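Local coordinates for protein toxin 2A (Paenibacillus larvae, PDB 5URP) that acts as an ADP-ribosyltransferase toxin and virulence factor, probably transferring ADP-ribose from NAD+ to a target in the host cell, at residues S42-T47 with D89-K94; W36-Y41 with A176-P181. One frame throughout, in Å; residues are numbered along the deposited sequence.

Interaction 1. Residues S42-T47 with D89-K94; sequences SKWKST and DKALIK
W44, near the end of helix 30-45, reaches the C-terminal turn of helix 79-92 in the ADP-ribosyltransferase exoenzyme fold, and joins two helices of its all-helical N-terminal part. With CG anti to the backbone N (chi1 -172°), the indole extends from its helix, pyrrole edge first. NE1 of W44 donates to O of A91 at 3.0 Å with an N-H...O angle of 149°; the acceptor lies 11° out of the ring plane, so the bond is made at the ring edge, although the donor is tilted from the plane of the carbonyl. N of K94 uses the same oxygen from the opposite face of that carbonyl, so one buried acceptor both closes the turn by which the chain leaves helix 79-92 and fixes the rotation of the indole. On the benzo side, CZ2 of W44 packs against CD2 of L92 at 4.0 Å; elsewhere on the indole, I56 of helix 50-61 makes contact. At T47 the chain has left the helix. OG1 of T47, placed between that residue's own N and carbonyl carbon, bonds back in plane to O of W44 (2.8 Å), an oxygen that also accepts from N of T47. OG1 of T47 lies alongside the lysine chain, 3.4 Å from CB of K94. The lysine chain, extended beyond CG, runs past T47 in the opposite direction. Its ammonium group also forms a salt bridge with E52, which probably steadies its position; across the contact, NZ of K94 donates to O of T47 at 2.9 Å, tilted from the carbonyl plane.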
loop_
_atom_site.group_PDB
_atom_site.type_symbol
_atom_site.label_atom_id
_atom_site.label_comp_id
_atom_site.label_asym_id
_atom_site.label_seq_id
_atom_site.Cartn_x
_atom_site.Cartn_y
_atom_site.Cartn_z
ATOM N N SER A 42 9.829 16.606 3.589
ATOM C CA SER A 42 10.612 17.678 4.191
ATOM C C SER A 42 9.962 18.166 5.477
ATOM O O SER A 42 10.652 18.491 6.450
ATOM C CB SER A 42 10.772 18.820 3.191
ATOM O OG SER A 42 11.523 19.871 3.754
ATOM N N LYS A 43 8.639 18.241 5.501
ATOM C CA LYS A 43 7.982 18.716 6.715
ATOM C C LYS A 43 7.965 17.622 7.774
ATOM O O LYS A 43 8.215 17.882 8.954
ATOM C CB LYS A 43 6.570 19.209 6.374
ATOM C CG LYS A 43 6.585 20.402 5.429
ATOM C CD LYS A 43 5.191 20.930 5.118
ATOM C CE LYS A 43 5.261 22.184 4.254
ATOM N NZ LYS A 43 3.912 22.749 3.944
ATOM N N TRP A 44 7.740 16.383 7.354
ATOM C CA TRP A 44 7.704 15.257 8.276
ATOM C C TRP A 44 9.042 15.051 8.973
ATOM O O TRP A 44 9.088 14.737 10.171
ATOM C CB TRP A 44 7.318 14.016 7.484
ATOM C CG TRP A 44 7.033 12.784 8.242
ATOM C CD1 TRP A 44 6.565 12.683 9.536
ATOM C CD2 TRP A 44 7.127 11.458 7.745
ATOM N NE1 TRP A 44 6.376 11.368 9.847
ATOM C CE2 TRP A 44 6.737 10.587 8.778
ATOM C CE3 TRP A 44 7.527 10.904 6.516
ATOM C CZ2 TRP A 44 6.698 9.213 8.614
ATOM C CZ3 TRP A 44 7.510 9.532 6.356
ATOM C CH2 TRP A 44 7.114 8.689 7.408
ATOM N N LYS A 45 10.149 15.221 8.238
ATOM C CA LYS A 45 11.435 14.784 8.775
ATOM C C LYS A 45 11.837 15.571 10.016
ATOM O O LYS A 45 12.526 15.034 10.886
ATOM C CB LYS A 45 12.539 14.865 7.720
ATOM C CG LYS A 45 13.153 16.198 7.435
ATOM C CD LYS A 45 14.410 15.946 6.622
ATOM C CE LYS A 45 15.355 17.108 6.581
ATOM N NZ LYS A 45 16.673 16.647 6.077
ATOM N N SER A 46 11.444 16.840 10.123
ATOM C CA SER A 46 11.839 17.586 11.318
ATOM C C SER A 46 11.089 17.151 12.565
ATOM O O SER A 46 11.425 17.625 13.664
ATOM C CB SER A 46 11.618 19.085 11.132
ATOM O OG SER A 46 10.293 19.287 10.714
ATOM N N THR A 47 10.057 16.327 12.428
ATOM C CA THR A 47 9.345 15.794 13.583
ATOM C C THR A 47 9.817 14.411 13.980
ATOM O O THR A 47 9.532 13.981 15.101
ATOM C CB THR A 47 7.834 15.727 13.323
ATOM O OG1 THR A 47 7.525 14.650 12.447
ATOM C CG2 THR A 47 7.313 17.099 12.782
ATOM N N ASP A 89 4.487 3.178 14.236
ATOM C CA ASP A 89 3.159 3.730 14.515
ATOM C C ASP A 89 3.274 5.186 14.913
ATOM O O ASP A 89 2.525 6.046 14.421
ATOM C CB ASP A 89 2.486 2.960 15.649
ATOM C CG ASP A 89 1.986 1.600 15.245
ATOM O OD1 ASP A 89 2.044 1.261 14.062
ATOM O OD2 ASP A 89 1.492 0.907 16.168
ATOM N N LYS A 90 4.203 5.469 15.818
ATOM C CA LYS A 90 4.397 6.813 16.339
ATOM C C LYS A 90 4.889 7.754 15.257
ATOM O O LYS A 90 4.541 8.937 15.263
ATOM C CB LYS A 90 5.368 6.741 17.518
ATOM C CG LYS A 90 5.746 8.026 18.221
ATOM C CD LYS A 90 6.481 7.721 19.547
ATOM C CE LYS A 90 7.812 6.955 19.381
ATOM N NZ LYS A 90 9.019 7.827 19.120
ATOM N N ALA A 91 5.701 7.250 14.315
ATOM C CA ALA A 91 6.173 8.082 13.224
ATOM C C ALA A 91 5.049 8.448 12.259
ATOM O O ALA A 91 4.997 9.581 11.762
ATOM C CB ALA A 91 7.312 7.354 12.479
ATOM N N LEU A 92 4.165 7.514 11.935
ATOM C CA LEU A 92 3.200 7.816 10.887
ATOM C C LEU A 92 2.117 8.797 11.327
ATOM O O LEU A 92 1.551 9.473 10.471
ATOM C CB LEU A 92 2.570 6.534 10.380
ATOM C CG LEU A 92 3.550 5.619 9.634
ATOM C CD1 LEU A 92 2.897 4.273 9.319
ATOM C CD2 LEU A 92 4.106 6.207 8.318
ATOM N N ILE A 93 1.834 8.917 12.625
ATOM C CA ILE A 93 0.850 9.923 13.051
ATOM C C ILE A 93 1.426 11.327 13.089
ATOM O O ILE A 93 0.691 12.290 13.355
ATOM C CB ILE A 93 0.219 9.532 14.400
ATOM C CG1 ILE A 93 1.261 9.452 15.518
ATOM C CG2 ILE A 93 -0.523 8.218 14.204
ATOM C CD1 ILE A 93 0.664 9.159 16.887
ATOM N N LYS A 94 2.702 11.490 12.773
ATOM C CA LYS A 94 3.334 12.795 12.702
ATOM C C LYS A 94 3.188 13.465 11.338
ATOM O O LYS A 94 3.799 14.513 11.114
ATOM C CB LYS A 94 4.813 12.681 13.041
ATOM C CG LYS A 94 5.075 12.095 14.414
ATOM C CD LYS A 94 6.537 12.196 14.757
ATOM C CE LYS A 94 6.816 11.657 16.144
ATOM N NZ LYS A 94 8.249 11.794 16.526
#

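Interaction 2. Residues W36-Y41 with A176-P181; sequences WGKKEY and AGYVDP
This is a buried helix-to-strand packing contact without a direct hydrogen bond: Y178, on the outer strand 177-178 of the small three-stranded sheet, meets helix 30-45 at G37 and Y41. The evidence is a CH-pi contact in which CA of G37 lies 3.6 Å from the Y178 ring centroid and 12° off the normal, over the centre of one face. The opposite face is covered by N of D180, so the ring is sandwiched between G37 of the helix and the backbone N of D180 from its own segment. Its edge meets Y41, where CD2 of Y178 is 4.0 Å from CB of Y41. A chi1 near 180° carries the Y41 ring out from the helix, alongside O of Y178 and onto P181. There CB of P181 sits over one ring face, 4.1 Å from the centroid and toward the rim, in a second CH-pi contact. O of Y178, 3.2 Å from CD1 of Y41, is buried here without a hydrogen-bonding partner. Polar linkage comes instead through one water, which donates to OE1 of E40 at 2.6 Å and to O of A176 at 2.8 Å. Strand 177-178 is hydrogen-bonded to the antiparallel strand 190-193 (G177 with L192, V179 with E190), so the contact is helix-on-sheet packing at the edge of a small antiparallel sheet, within the ADP-ribosyltransferase exoenzyme fold.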
loop_
_atom_site.group_PDB
_atom_site.type_symbol
_atom_site.label_atom_id
_atom_site.label_comp_id
_atom_site.label_asym_id
_atom_site.label_seq_id
_atom_site.Cartn_x
_atom_site.Cartn_y
_atom_site.Cartn_z
ATOM N N TRP A 36 6.604 16.298 -5.427
ATOM C CA TRP A 36 5.493 16.454 -4.492
ATOM C C TRP A 36 5.772 15.710 -3.203
ATOM O O TRP A 36 5.582 16.250 -2.102
ATOM C CB TRP A 36 4.205 15.943 -5.129
ATOM C CG TRP A 36 2.999 16.024 -4.259
ATOM C CD1 TRP A 36 2.077 17.041 -4.231
ATOM C CD2 TRP A 36 2.555 15.057 -3.295
ATOM N NE1 TRP A 36 1.092 16.762 -3.316
ATOM C CE2 TRP A 36 1.361 15.562 -2.720
ATOM C CE3 TRP A 36 3.048 13.825 -2.855
ATOM C CZ2 TRP A 36 0.656 14.870 -1.739
ATOM C CZ3 TRP A 36 2.352 13.145 -1.873
ATOM C CH2 TRP A 36 1.163 13.660 -1.336
ATOM N N GLY A 37 6.239 14.466 -3.322
ATOM C CA GLY A 37 6.473 13.665 -2.135
ATOM C C GLY A 37 7.557 14.246 -1.250
ATOM O O GLY A 37 7.442 14.237 -0.022
ATOM N N LYS A 38 8.615 14.776 -1.860
ATOM C CA LYS A 38 9.703 15.358 -1.080
ATOM C C LYS A 38 9.244 16.556 -0.252
ATOM O O LYS A 38 9.787 16.797 0.827
ATOM C CB LYS A 38 10.847 15.768 -1.987
ATOM C CG LYS A 38 11.646 14.609 -2.517
ATOM C CD LYS A 38 12.735 15.099 -3.434
ATOM C CE LYS A 38 13.541 13.962 -4.022
ATOM N NZ LYS A 38 14.419 14.427 -5.130
ATOM N N LYS A 39 8.252 17.310 -0.732
ATOM C CA LYS A 39 7.703 18.408 0.064
ATOM C C LYS A 39 6.987 17.885 1.299
ATOM O O LYS A 39 7.087 18.478 2.380
ATOM C CB LYS A 39 6.744 19.238 -0.781
ATOM C CG LYS A 39 7.432 20.082 -1.825
ATOM C CD LYS A 39 6.404 20.849 -2.612
ATOM C CE LYS A 39 7.002 21.477 -3.848
ATOM N NZ LYS A 39 6.280 22.760 -4.146
ATOM N N GLU A 40 6.243 16.790 1.150
ATOM C CA GLU A 40 5.626 16.146 2.299
ATOM C C GLU A 40 6.691 15.594 3.248
ATOM O O GLU A 40 6.588 15.775 4.470
ATOM C CB GLU A 40 4.649 15.058 1.814
ATOM C CG GLU A 40 3.376 15.625 1.079
ATOM C CD GLU A 40 2.160 15.914 2.013
ATOM O OE1 GLU A 40 2.079 15.310 3.100
ATOM O OE2 GLU A 40 1.266 16.717 1.635
ATOM N N TYR A 41 7.748 14.956 2.704
ATOM C CA TYR A 41 8.793 14.394 3.565
ATOM C C TYR A 41 9.557 15.499 4.283
ATOM O O TYR A 41 9.914 15.350 5.458
ATOM C CB TYR A 41 9.789 13.505 2.783
ATOM C CG TYR A 41 10.879 12.954 3.699
ATOM C CD1 TYR A 41 10.598 11.937 4.589
ATOM C CD2 TYR A 41 12.158 13.505 3.734
ATOM C CE1 TYR A 41 11.538 11.465 5.478
ATOM C CE2 TYR A 41 13.136 13.014 4.622
ATOM C CZ TYR A 41 12.798 12.004 5.503
ATOM O OH TYR A 41 13.701 11.505 6.425
ATOM N N ALA A 176 -0.285 9.415 6.030
ATOM C CA ALA A 176 0.488 8.661 5.046
ATOM C C ALA A 176 1.813 9.375 4.915
ATOM O O ALA A 176 1.844 10.605 4.868
ATOM C CB ALA A 176 -0.246 8.595 3.709
ATOM N N GLY A 177 2.905 8.607 4.875
ATOM C CA GLY A 177 4.229 9.184 4.916
ATOM C C GLY A 177 4.998 8.847 3.670
ATOM O O GLY A 177 5.040 7.677 3.280
ATOM N N TYR A 178 5.637 9.845 3.076
ATOM C CA TYR A 178 6.458 9.630 1.888
ATOM C C TYR A 178 7.837 9.218 2.380
ATOM O O TYR A 178 8.577 10.051 2.901
ATOM C CB TYR A 178 6.536 10.895 1.051
ATOM C CG TYR A 178 7.335 10.714 -0.207
ATOM C CD1 TYR A 178 6.858 9.906 -1.230
ATOM C CD2 TYR A 178 8.557 11.341 -0.373
ATOM C CE1 TYR A 178 7.590 9.731 -2.421
ATOM C CE2 TYR A 178 9.308 11.166 -1.563
ATOM C CZ TYR A 178 8.802 10.366 -2.570
ATOM O OH TYR A 178 9.535 10.220 -3.729
ATOM N N VAL A 179 8.190 7.936 2.212
ATOM C CA VAL A 179 9.400 7.412 2.826
ATOM C C VAL A 179 10.558 7.234 1.842
ATOM O O VAL A 179 11.634 6.832 2.279
ATOM C CB VAL A 179 9.129 6.080 3.567
ATOM C CG1 VAL A 179 8.088 6.264 4.703
ATOM C CG2 VAL A 179 8.692 4.980 2.612
ATOM N N ASP A 180 10.385 7.559 0.563
ATOM C CA ASP A 180 11.449 7.312 -0.416
ATOM C C ASP A 180 12.797 7.912 -0.029
ATOM O O ASP A 180 13.830 7.284 -0.317
ATOM C CB ASP A 180 11.008 7.857 -1.784
ATOM C CG ASP A 180 11.906 7.374 -2.914
ATOM O OD1 ASP A 180 11.698 6.228 -3.357
ATOM O OD2 ASP A 180 12.793 8.152 -3.339
ATOM N N PRO A 181 12.875 9.099 0.579
ATOM C CA PRO A 181 14.198 9.660 0.879
ATOM C C PRO A 181 14.989 8.879 1.915
ATOM O O PRO A 181 16.214 9.069 1.985
ATOM C CB PRO A 181 13.874 11.081 1.357
ATOM C CG PRO A 181 12.547 11.400 0.715
ATOM C CD PRO A 181 11.798 10.095 0.773
HETATM O O HOH W 1 2.739 13.264 4.593
#

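Interactions 1 and 2 use successive parts of helix 30-45, with centres about 10 Å apart. Along the chain the order is 36-41, 42-47, 89-94, 176-181, so both segments of interaction 1 fall between those of interaction 2. The same helix joins helix 79-92, on one hand, and the edge strand 177-178 of the three-stranded sheet, on the other. W44 connects the two directly: its CZ3 packs 3.6 Å from CA of G177 and 3.7 Å from CG1 of V179. Helix 30-45 is thus in contact, through W44, with both helix 79-92 and the edge of the small sheet.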